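Local coordinates for protein putative aminopeptidase (Leishmania major, PDB 5NTH) that probably acts as a manganese-dependent leucyl aminopeptidase of the M17 family, cutting single residues from the amino ends of peptides, at residues A[4-9]-A[13-18]; A[22-27]-A[173-178]; A[230-235]-A[323-328]. One frame throughout, in Å; residues are numbered along the deposited sequence.

Interaction 1 of 3, residues A[4-9]-A[13-18]; sequences MKRPRS and VEETAV
Ser9 and Glu15 mark the nearest backbone approach, with Ser9 CA 6.7 Å from Glu15 CA, where the irregular chain 4-9 passes along helical segment 13-18. An inverse gamma turn centred on Pro7 bends the chain between two arginines, and both reach toward the helix. They converge on Glu15, whose chain is folded by a chi2 of -42° so that its carboxylate is brought to the loop. Glu15 OE2 accepts Ser9 N at 2.7 Å, from above the carboxylate plane, and Ser9 OG at 2.8 Å through the anti lone pair; Arg8 NE adds a salt bridge whose hydrogen bond is weak. Glu15 OE1 turns its anti lone pair to Arg6 NH1 in a 2.8 Å salt bridge, 22° out of the guanidinium plane. Arg8 NH2 makes a salt bridge with Glu14 OE2, 2.9 Å away, though its hydrogen bond is weak. Branched Val18 places CG1 over a face of the Arg8 guanidinium and CG2 over one of Arg6, where the modelled closeness is doubtful. Arg6 also pairs with Glu234 and Arg8 with Asp228, while Glu14 OE1 reaches Arg256 of the second subunit. Among so many donors, Glu15 is probably ionised. This salt-bridge network ties the N-terminal chain to its first helix and to a subunit interface.

Interaction 2 of 3, residues A[22-27]-A[173-178]; sequences VQTCTN and AYMKQA
Thr24, in the last full turn of helix 12-26, packs on Ala173 and Met175 of the loop that leads into strand 181-185. This is helix-on-loop packing near the surface of the chain, where helix 12-26 meets the loop running into the six-stranded mixed sheet, with helix 203-221 alongside.

The polar interactions are made with residues beyond the two segments. With chi1 at 65°, Thr24 sets OG1 between its backbone N and carbonyl carbon, where it bonds back to Tyr21 O and also receives Arg218 NH2 from helix 203-221. The same arginine binds the carbonyl oxygens of Ala173 and Tyr174, so one guanidinium holds helix and loop together. Threonine fits here because its hydroxyl serves this polar side while its methyl serves the apolar one.

The apolar packing is small. Ala173 has left-handed helical backbone angles (phi 63°, psi 33°), as does Tyr174, and the chain then straightens at Met175. The short Ala173 side chain allows close approach, and Met175 touches the helix with the base of its chain; it also packs on Phe28. The Thr24 methyl CG2 faces both neighbours, 3.9 Å from Met175 CB and 3.4 Å from Ala173 CB.

Interaction 3 of 3, residues A[230-235]-A[323-328]; sequences VVYAEI and GGSAGV
Tyr232 and Ser325 join two helices of the M17 catalytic domain, 229-243 and 323-341, by a hydroxyl-to-hydroxyl contact beside the large mixed sheet. Both residues also pack on strand 349-361, Tyr232 against Leu358 and Ser325 against Leu356, so the junction is buried between helices and sheet. The backbones stay well apart: the closest CA atoms, Tyr232 CA and Ala326 CA, are 9.7 Å from each other. The long tyrosine side chain crosses the gap and carries a hydroxyl at its far end. Its CG is anti to the backbone N (chi1 -156°), which sends the ring across toward the first turn of helix 323-341. There Ser325 OG meets it obliquely, 3.1 Å from Tyr232 CZ. Tyr232 OH and Ser325 OG are hydrogen-bonded, and either could be the donor; the modelled 2.4 Å between Tyr232 OH and Ser325 OG is very short, so its exact length is doubtful. The bond pairs two buried hydroxyls with each other. Ser325 is also backbone-bonded to Lys298, a manganese ligand, and its side chain lies about 6 Å from that of Lys298, which places this junction near the metal site. The small Ala326 lets the phenol end come close to the helix: Tyr232 OH lies 3.6 Å from Ala326 CB.

Helix 12-26 carries half of interaction 1 and half of interaction 2, whose centres are about 17 Å apart, and helix 229-243 of interaction 3 lies against both. Interaction 1 is linked to interaction 3 through the 2.7 Å salt bridge from Arg6 NE to Glu234 OE1, and Val22 and Cys25 from segment 22-27 pack on Val231, Glu234 and Ile235. The centre of interaction 3 is about 18 Å from that of interaction 1 and 15 Å from that of interaction 2. Interaction 3 lies closest to the active site: the Ser325 side chain is about 11 Å from a bound manganese and about 13 Å from actinonin, whereas the other two lie away from it.

Interaction 1 of 3, residues A[4-9]-A[13-18]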
ATOM      1  N   MET A   4       2.950   2.864  48.018  1.00 76.50           N
ATOM      2  CA  MET A   4       2.544   1.521  48.443  1.00 75.18           C
ATOM      3  C   MET A   4       1.004   1.306  48.414  1.00 73.55           C
ATOM      4  O   MET A   4       0.546   0.167  48.259  1.00 73.12           O
ATOM      5  CB  MET A   4       3.121   1.242  49.846  1.00 72.92           C
ATOM      6  N   LYS A   5       0.209   2.377  48.581  1.00 71.74           N
ATOM      7  CA  LYS A   5      -1.275   2.290  48.444  1.00 71.23           C
ATOM      8  C   LYS A   5      -1.642   1.826  47.019  1.00 67.33           C
ATOM      9  O   LYS A   5      -2.344   0.824  46.831  1.00 65.63           O
ATOM     10  CB  LYS A   5      -1.966   3.639  48.760  1.00 66.54           C
ATOM     11  N   ARG A   6      -1.079   2.546  46.047  1.00 61.87           N
ATOM     12  CA  ARG A   6      -1.302   2.363  44.611  1.00 54.98           C
ATOM     13  C   ARG A   6      -1.129   0.933  44.067  1.00 53.11           C
ATOM     14  O   ARG A   6      -0.045   0.352  44.185  1.00 48.40           O
ATOM     15  CB  ARG A   6      -0.364   3.283  43.822  1.00 51.43           C
ATOM     16  CG  ARG A   6      -0.919   3.612  42.459  1.00 49.65           C
ATOM     17  CD  ARG A   6       0.033   4.441  41.633  1.00 49.20           C
ATOM     18  NE  ARG A   6       0.223   5.768  42.190  1.00 48.52           N
ATOM     19  CZ  ARG A   6       1.275   6.171  42.882  1.00 48.82           C
ATOM     20  NH1 ARG A   6       2.311   5.371  43.104  1.00 50.32           N
ATOM     21  NH2 ARG A   6       1.311   7.410  43.336  1.00 51.29           N
ATOM     22  N   PRO A   7      -2.199   0.378  43.455  1.00 52.97           N
ATOM     23  CA  PRO A   7      -2.082  -0.919  42.771  1.00 51.57           C
ATOM     24  C   PRO A   7      -1.645  -0.723  41.312  1.00 49.53           C
ATOM     25  O   PRO A   7      -2.470  -0.819  40.389  1.00 50.47           O
ATOM     26  CB  PRO A   7      -3.509  -1.492  42.874  1.00 50.97           C
ATOM     27  CG  PRO A   7      -4.396  -0.273  42.853  1.00 51.97           C
ATOM     28  CD  PRO A   7      -3.601   0.872  43.456  1.00 52.25           C
ATOM     29  N   ARG A   8      -0.360  -0.427  41.119  1.00 47.45           N
ATOM     30  CA  ARG A   8       0.184  -0.126  39.775  1.00 45.99           C
ATOM     31  C   ARG A   8       1.349  -1.051  39.355  1.00 45.42           C
ATOM     32  O   ARG A   8       1.104  -2.178  38.901  1.00 44.10           O
ATOM     33  CB  ARG A   8       0.527   1.368  39.623  1.00 43.81           C
ATOM     34  CG  ARG A   8       0.616   1.817  38.172  1.00 43.36           C
ATOM     35  CD  ARG A   8       1.280   3.171  38.008  1.00 43.25           C
ATOM     36  NE  ARG A   8       2.601   3.095  37.370  1.00 44.93           N
ATOM     37  CZ  ARG A   8       2.876   3.391  36.092  1.00 45.76           C
ATOM     38  NH1 ARG A   8       1.936   3.783  35.236  1.00 46.12           N
ATOM     39  NH2 ARG A   8       4.126   3.302  35.656  1.00 47.87           N
ATOM     40  N   SER A   9       2.598  -0.585  39.475  1.00 47.42           N
ATOM     41  CA  SER A   9       3.763  -1.390  39.071  1.00 48.76           C
ATOM     42  C   SER A   9       4.348  -2.162  40.256  1.00 53.13           C
ATOM     43  O   SER A   9       4.040  -1.898  41.429  1.00 50.36           O
ATOM     44  CB  SER A   9       4.853  -0.553  38.344  1.00 46.28           C
ATOM     45  OG  SER A   9       5.890  -0.112  39.213  1.00 41.81           O
ATOM     46  N   VAL A  13      10.879   2.392  42.547  1.00 49.05           N
ATOM     47  CA  VAL A  13      11.420   3.581  41.876  1.00 50.54           C
ATOM     48  C   VAL A  13      10.381   4.219  40.968  1.00 49.32           C
ATOM     49  O   VAL A  13      10.137   5.424  41.029  1.00 48.12           O
ATOM     50  CB  VAL A  13      12.694   3.240  41.034  1.00 53.87           C
ATOM     51  CG1 VAL A  13      13.077   4.376  40.070  1.00 55.18           C
ATOM     52  CG2 VAL A  13      13.873   2.899  41.947  1.00 53.26           C
ATOM     53  N   GLU A  14       9.803   3.396  40.101  1.00 49.66           N
ATOM     54  CA  GLU A  14       8.757   3.828  39.182  1.00 47.71           C
ATOM     55  C   GLU A  14       7.605   4.427  40.002  1.00 46.16           C
ATOM     56  O   GLU A  14       7.104   5.505  39.680  1.00 46.42           O
ATOM     57  CB  GLU A  14       8.307   2.636  38.321  1.00 48.30           C
ATOM     58  CG  GLU A  14       7.539   2.965  37.038  1.00 49.44           C
ATOM     59  CD  GLU A  14       7.377   1.735  36.130  1.00 50.31           C
ATOM     60  OE1 GLU A  14       8.418   1.149  35.717  1.00 50.57           O
ATOM     61  OE2 GLU A  14       6.226   1.343  35.829  1.00 44.02           O
ATOM     62  N   GLU A  15       7.236   3.750  41.091  1.00 43.51           N
ATOM     63  CA  GLU A  15       6.117   4.182  41.913  1.00 41.37           C
ATOM     64  C   GLU A  15       6.399   5.443  42.677  1.00 40.54           C
ATOM     65  O   GLU A  15       5.479   6.206  42.946  1.00 42.59           O
ATOM     66  CB  GLU A  15       5.660   3.096  42.884  1.00 41.74           C
ATOM     67  CG  GLU A  15       4.906   1.914  42.251  1.00 42.24           C
ATOM     68  CD  GLU A  15       3.887   2.311  41.184  1.00 42.52           C
ATOM     69  OE1 GLU A  15       3.044   3.203  41.436  1.00 40.23           O
ATOM     70  OE2 GLU A  15       3.930   1.720  40.076  1.00 44.21           O
ATOM     71  N   THR A  16       7.654   5.653  43.053  1.00 39.87           N
ATOM     72  CA  THR A  16       8.060   6.868  43.765  1.00 39.36           C
ATOM     73  C   THR A  16       7.943   8.057  42.825  1.00 38.74           C
ATOM     74  O   THR A  16       7.457   9.104  43.215  1.00 38.65           O
ATOM     75  CB  THR A  16       9.504   6.749  44.333  1.00 41.02           C
ATOM     76  OG1 THR A  16       9.470   6.042  45.582  1.00 41.75           O
ATOM     77  CG2 THR A  16      10.174   8.129  44.574  1.00 39.98           C
ATOM     78  N   ALA A  17       8.378   7.886  41.582  1.00 38.84           N
ATOM     79  CA  ALA A  17       8.278   8.958  40.594  1.00 39.00           C
ATOM     80  C   ALA A  17       6.848   9.244  40.147  1.00 39.17           C
ATOM     81  O   ALA A  17       6.566  10.380  39.802  1.00 40.01           O
ATOM     82  CB  ALA A  17       9.162   8.683  39.379  1.00 38.77           C
ATOM     83  N   VAL A  18       5.959   8.245  40.118  1.00 39.41           N
ATOM     84  CA  VAL A  18       4.552   8.519  39.770  1.00 40.18           C
ATOM     85  C   VAL A  18       3.910   9.336  40.888  1.00 39.66           C
ATOM     86  O   VAL A  18       3.108  10.229  40.606  1.00 40.35           O
ATOM     87  CB  VAL A  18       3.666   7.265  39.425  1.00 42.24           C
ATOM     88  CG1 VAL A  18       4.188   6.457  38.235  1.00 41.23           C
ATOM     89  CG2 VAL A  18       3.532   6.347  40.603  1.00 43.73           C
TER

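Interaction 2 of 3, residues A[22-27]-A[173-178]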
ATOM      1  N   VAL A  22       1.981  12.766  40.287  1.00 32.97           N
ATOM      2  CA  VAL A  22       0.629  13.014  40.779  1.00 32.75           C
ATOM      3  C   VAL A  22       0.594  14.378  41.443  1.00 33.16           C
ATOM      4  O   VAL A  22      -0.236  15.211  41.093  1.00 33.14           O
ATOM      5  CB  VAL A  22       0.184  11.909  41.734  1.00 33.38           C
ATOM      6  CG1 VAL A  22      -1.087  12.286  42.476  1.00 34.46           C
ATOM      7  CG2 VAL A  22      -0.049  10.623  40.952  1.00 33.18           C
ATOM      8  N   GLN A  23       1.538  14.627  42.347  1.00 33.23           N
ATOM      9  CA  GLN A  23       1.603  15.918  43.051  1.00 33.45           C
ATOM     10  C   GLN A  23       1.639  17.119  42.137  1.00 32.35           C
ATOM     11  O   GLN A  23       0.999  18.143  42.425  1.00 32.64           O
ATOM     12  CB  GLN A  23       2.810  15.985  44.005  1.00 34.27           C
ATOM     13  CG  GLN A  23       2.664  15.122  45.235  1.00 34.49           C
ATOM     14  CD  GLN A  23       1.255  15.156  45.748  1.00 35.27           C
ATOM     15  OE1 GLN A  23       0.516  14.161  45.654  1.00 36.64           O
ATOM     16  NE2 GLN A  23       0.836  16.327  46.227  1.00 34.97           N
ATOM     17  N   THR A  24       2.377  17.006  41.044  1.00 31.36           N
ATOM     18  CA  THR A  24       2.533  18.153  40.156  1.00 31.54           C
ATOM     19  C   THR A  24       1.192  18.429  39.507  1.00 31.91           C
ATOM     20  O   THR A  24       0.852  19.580  39.233  1.00 33.29           O
ATOM     21  CB  THR A  24       3.580  17.917  39.069  1.00 31.52           C
ATOM     22  OG1 THR A  24       3.131  16.867  38.206  1.00 31.02           O
ATOM     23  CG2 THR A  24       4.942  17.546  39.689  1.00 31.61           C
ATOM     24  N   CYS A  25       0.441  17.354  39.283  1.00 31.99           N
ATOM     25  CA  CYS A  25      -0.913  17.424  38.747  1.00 32.09           C
ATOM     26  C   CYS A  25      -1.995  17.871  39.745  1.00 31.18           C
ATOM     27  O   CYS A  25      -2.876  18.643  39.390  1.00 29.76           O
ATOM     28  CB  CYS A  25      -1.284  16.066  38.144  1.00 32.35           C
ATOM     29  SG  CYS A  25      -0.507  15.771  36.555  1.00 34.12           S
ATOM     30  N   THR A  26      -1.941  17.365  40.971  1.00 31.40           N
ATOM     31  CA  THR A  26      -2.937  17.724  41.976  1.00 32.67           C
ATOM     32  C   THR A  26      -2.760  19.127  42.588  1.00 32.38           C
ATOM     33  O   THR A  26      -3.735  19.708  42.986  1.00 33.50           O
ATOM     34  CB  THR A  26      -3.071  16.679  43.108  1.00 34.15           C
ATOM     35  OG1 THR A  26      -1.895  16.660  43.915  1.00 34.88           O
ATOM     36  CG2 THR A  26      -3.314  15.282  42.545  1.00 34.83           C
ATOM     37  N   ASN A  27      -1.548  19.666  42.662  1.00 31.68           N
ATOM     38  CA  ASN A  27      -1.360  21.054  43.102  1.00 32.10           C
ATOM     39  C   ASN A  27      -1.111  22.038  41.965  1.00 30.78           C
ATOM     40  O   ASN A  27      -0.670  23.164  42.195  1.00 30.56           O
ATOM     41  CB  ASN A  27      -0.181  21.154  44.068  1.00 33.89           C
ATOM     42  CG  ASN A  27      -0.296  20.182  45.216  1.00 35.64           C
ATOM     43  OD1 ASN A  27       0.538  19.283  45.358  1.00 36.31           O
ATOM     44  ND2 ASN A  27      -1.346  20.339  46.034  1.00 36.17           N
ATOM     45  N   ALA A 173       9.980  15.520  38.428  1.00 34.26           N
ATOM     46  CA  ALA A 173       8.590  15.123  38.130  1.00 33.31           C
ATOM     47  C   ALA A 173       8.071  15.586  36.783  1.00 32.11           C
ATOM     48  O   ALA A 173       6.907  15.881  36.633  1.00 31.71           O
ATOM     49  CB  ALA A 173       7.665  15.589  39.250  1.00 32.72           C
ATOM     50  N   TYR A 174       8.939  15.656  35.799  1.00 32.30           N
ATOM     51  CA  TYR A 174       8.514  16.046  34.464  1.00 33.34           C
ATOM     52  C   TYR A 174       7.771  17.406  34.455  1.00 33.44           C
ATOM     53  O   TYR A 174       6.902  17.635  33.632  1.00 34.65           O
ATOM     54  CB  TYR A 174       7.655  14.907  33.833  1.00 33.67           C
ATOM     55  CG  TYR A 174       8.368  13.566  33.789  1.00 33.66           C
ATOM     56  CD1 TYR A 174       8.405  12.744  34.913  1.00 34.47           C
ATOM     57  CD2 TYR A 174       9.028  13.122  32.633  1.00 33.93           C
ATOM     58  CE1 TYR A 174       9.065  11.510  34.893  1.00 34.74           C
ATOM     59  CE2 TYR A 174       9.698  11.893  32.603  1.00 33.53           C
ATOM     60  CZ  TYR A 174       9.718  11.089  33.744  1.00 33.54           C
ATOM     61  OH  TYR A 174      10.376   9.885  33.796  1.00 30.72           O
ATOM     62  N   MET A 175       8.123  18.306  35.361  1.00 33.45           N
ATOM     63  CA  MET A 175       7.379  19.533  35.540  1.00 33.97           C
ATOM     64  C   MET A 175       8.301  20.722  35.457  1.00 33.53           C
ATOM     65  O   MET A 175       9.155  20.875  36.304  1.00 32.07           O
ATOM     66  CB  MET A 175       6.749  19.537  36.915  1.00 36.31           C
ATOM     67  CG  MET A 175       6.081  20.842  37.298  1.00 37.88           C
ATOM     68  SD  MET A 175       4.621  21.095  36.280  1.00 42.64           S
ATOM     69  CE  MET A 175       3.698  22.220  37.348  1.00 41.69           C
ATOM     70  N   LYS A 176       8.079  21.583  34.475  1.00 33.30           N
ATOM     71  CA  LYS A 176       8.846  22.792  34.305  1.00 33.92           C
ATOM     72  C   LYS A 176       7.915  23.989  34.146  1.00 34.01           C
ATOM     73  O   LYS A 176       7.040  23.986  33.317  1.00 34.66           O
ATOM     74  CB  LYS A 176       9.716  22.664  33.083  1.00 35.53           C
ATOM     75  CG  LYS A 176      10.749  23.759  32.897  1.00 37.23           C
ATOM     76  CD  LYS A 176      11.519  23.467  31.617  1.00 39.09           C
ATOM     77  CE  LYS A 176      12.035  24.711  30.924  1.00 40.65           C
ATOM     78  NZ  LYS A 176      13.468  24.944  31.247  1.00 41.83           N
ATOM     79  N   GLN A 177       8.128  24.999  34.973  1.00 34.63           N
ATOM     80  CA  GLN A 177       7.386  26.264  34.965  1.00 35.40           C
ATOM     81  C   GLN A 177       8.388  27.352  35.361  1.00 35.25           C
ATOM     82  O   GLN A 177       8.385  27.885  36.474  1.00 33.62           O
ATOM     83  CB  GLN A 177       6.189  26.213  35.914  1.00 35.43           C
ATOM     84  CG  GLN A 177       5.023  25.442  35.315  1.00 36.44           C
ATOM     85  CD  GLN A 177       3.688  25.822  35.935  1.00 37.44           C
ATOM     86  OE1 GLN A 177       3.561  25.903  37.160  1.00 35.60           O
ATOM     87  NE2 GLN A 177       2.674  26.036  35.084  1.00 38.69           N
ATOM     88  N   ALA A 178       9.280  27.598  34.413  1.00 35.31           N
ATOM     89  CA  ALA A 178      10.520  28.314  34.635  1.00 35.05           C
ATOM     90  C   ALA A 178      10.262  29.782  34.532  1.00 35.37           C
ATOM     91  O   ALA A 178      10.893  30.577  35.215  1.00 38.44           O
ATOM     92  CB  ALA A 178      11.556  27.903  33.590  1.00 34.35           C
TER

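Interaction 3 of 3, residues A[230-235]-A[323-328]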
ATOM      1  N   VAL A 230      -4.797   4.097  36.105  1.00 30.11           N
ATOM      2  CA  VAL A 230      -4.751   4.082  37.574  1.00 30.60           C
ATOM      3  C   VAL A 230      -4.267   5.421  38.107  1.00 29.73           C
ATOM      4  O   VAL A 230      -4.704   5.875  39.162  1.00 29.50           O
ATOM      5  CB  VAL A 230      -3.897   2.915  38.106  1.00 30.99           C
ATOM      6  CG1 VAL A 230      -3.661   3.024  39.602  1.00 30.90           C
ATOM      7  CG2 VAL A 230      -4.616   1.603  37.825  1.00 31.20           C
ATOM      8  N   VAL A 231      -3.372   6.046  37.365  1.00 29.50           N
ATOM      9  CA  VAL A 231      -2.787   7.287  37.804  1.00 30.55           C
ATOM     10  C   VAL A 231      -3.811   8.376  37.574  1.00 31.91           C
ATOM     11  O   VAL A 231      -4.128   9.116  38.497  1.00 32.19           O
ATOM     12  CB  VAL A 231      -1.471   7.605  37.066  1.00 30.20           C
ATOM     13  CG1 VAL A 231      -1.018   9.046  37.330  1.00 29.87           C
ATOM     14  CG2 VAL A 231      -0.384   6.642  37.514  1.00 29.62           C
ATOM     15  N   TYR A 232      -4.317   8.454  36.340  1.00 32.13           N
ATOM     16  CA  TYR A 232      -5.401   9.361  35.980  1.00 30.79           C
ATOM     17  C   TYR A 232      -6.528   9.272  37.007  1.00 31.34           C
ATOM     18  O   TYR A 232      -7.086  10.288  37.391  1.00 31.74           O
ATOM     19  CB  TYR A 232      -5.948   9.004  34.613  1.00 30.54           C
ATOM     20  CG  TYR A 232      -6.639  10.103  33.858  1.00 30.90           C
ATOM     21  CD1 TYR A 232      -7.107  11.264  34.483  1.00 31.63           C
ATOM     22  CD2 TYR A 232      -6.848   9.970  32.490  1.00 31.24           C
ATOM     23  CE1 TYR A 232      -7.737  12.255  33.761  1.00 32.83           C
ATOM     24  CE2 TYR A 232      -7.477  10.954  31.752  1.00 32.21           C
ATOM     25  CZ  TYR A 232      -7.929  12.097  32.381  1.00 33.76           C
ATOM     26  OH  TYR A 232      -8.569  13.093  31.628  1.00 35.63           O
ATOM     27  N   ALA A 233      -6.847   8.070  37.477  1.00 31.36           N
ATOM     28  CA  ALA A 233      -7.883   7.914  38.526  1.00 32.52           C
ATOM     29  C   ALA A 233      -7.490   8.442  39.915  1.00 32.56           C
ATOM     30  O   ALA A 233      -8.308   9.015  40.642  1.00 32.97           O
ATOM     31  CB  ALA A 233      -8.276   6.460  38.656  1.00 33.18           C
ATOM     32  N   GLU A 234      -6.248   8.220  40.301  1.00 31.80           N
ATOM     33  CA  GLU A 234      -5.772   8.747  41.565  1.00 31.62           C
ATOM     34  C   GLU A 234      -5.838  10.303  41.586  1.00 29.68           C
ATOM     35  O   GLU A 234      -6.102  10.922  42.634  1.00 28.17           O
ATOM     36  CB  GLU A 234      -4.361   8.243  41.796  1.00 33.02           C
ATOM     37  CG  GLU A 234      -3.856   8.411  43.208  1.00 35.07           C
ATOM     38  CD  GLU A 234      -2.400   8.026  43.298  1.00 37.81           C
ATOM     39  OE1 GLU A 234      -2.071   6.833  43.055  1.00 38.43           O
ATOM     40  OE2 GLU A 234      -1.590   8.937  43.566  1.00 41.01           O
ATOM     41  N   ILE A 235      -5.607  10.906  40.418  1.00 27.67           N
ATOM     42  CA  ILE A 235      -5.593  12.333  40.262  1.00 27.25           C
ATOM     43  C   ILE A 235      -7.010  12.827  40.449  1.00 28.28           C
ATOM     44  O   ILE A 235      -7.259  13.732  41.251  1.00 28.58           O
ATOM     45  CB  ILE A 235      -5.022  12.774  38.890  1.00 26.60           C
ATOM     46  CG1 ILE A 235      -3.492  12.673  38.878  1.00 26.05           C
ATOM     47  CG2 ILE A 235      -5.356  14.227  38.586  1.00 26.63           C
ATOM     48  CD1 ILE A 235      -2.837  12.890  37.522  1.00 25.65           C
ATOM     49  N   GLY A 323      -7.828  13.259  25.328  1.00 27.20           N
ATOM     50  CA  GLY A 323      -8.096  14.684  25.262  1.00 26.91           C
ATOM     51  C   GLY A 323      -9.517  15.100  25.592  1.00 26.97           C
ATOM     52  O   GLY A 323      -9.720  16.045  26.333  1.00 27.00           O
ATOM     53  N   GLY A 324     -10.498  14.417  25.024  1.00 26.62           N
ATOM     54  CA  GLY A 324     -11.878  14.721  25.316  1.00 26.86           C
ATOM     55  C   GLY A 324     -12.115  14.634  26.792  1.00 26.92           C
ATOM     56  O   GLY A 324     -12.704  15.513  27.377  1.00 28.51           O
ATOM     57  N   SER A 325     -11.602  13.576  27.376  1.00 27.77           N
ATOM     58  CA  SER A 325     -11.650  13.342  28.811  1.00 29.20           C
ATOM     59  C   SER A 325     -11.098  14.529  29.596  1.00 29.34           C
ATOM     60  O   SER A 325     -11.769  15.065  30.456  1.00 30.67           O
ATOM     61  CB  SER A 325     -10.863  12.063  29.128  1.00 30.04           C
ATOM     62  OG  SER A 325     -10.402  11.975  30.452  1.00 31.84           O
ATOM     63  N   ALA A 326      -9.885  14.947  29.292  1.00 28.50           N
ATOM     64  CA  ALA A 326      -9.251  15.980  30.084  1.00 28.28           C
ATOM     65  C   ALA A 326      -9.916  17.349  29.922  1.00 27.74           C
ATOM     66  O   ALA A 326     -10.046  18.059  30.910  1.00 27.25           O
ATOM     67  CB  ALA A 326      -7.755  16.068  29.793  1.00 28.79           C
ATOM     68  N   GLY A 327     -10.314  17.704  28.699  1.00 27.20           N
ATOM     69  CA  GLY A 327     -11.105  18.902  28.444  1.00 27.86           C
ATOM     70  C   GLY A 327     -12.283  19.043  29.410  1.00 28.70           C
ATOM     71  O   GLY A 327     -12.336  20.008  30.181  1.00 28.29           O
ATOM     72  N   VAL A 328     -13.186  18.051  29.416  1.00 28.68           N
ATOM     73  CA  VAL A 328     -14.328  18.066  30.338  1.00 28.25           C
ATOM     74  C   VAL A 328     -13.943  17.899  31.816  1.00 28.25           C
ATOM     75  O   VAL A 328     -14.607  18.445  32.661  1.00 29.35           O
ATOM     76  CB  VAL A 328     -15.433  17.030  29.994  1.00 27.77           C
ATOM     77  CG1 VAL A 328     -15.935  17.200  28.568  1.00 26.88           C
ATOM     78  CG2 VAL A 328     -14.957  15.609  30.244  1.00 28.06           C
TER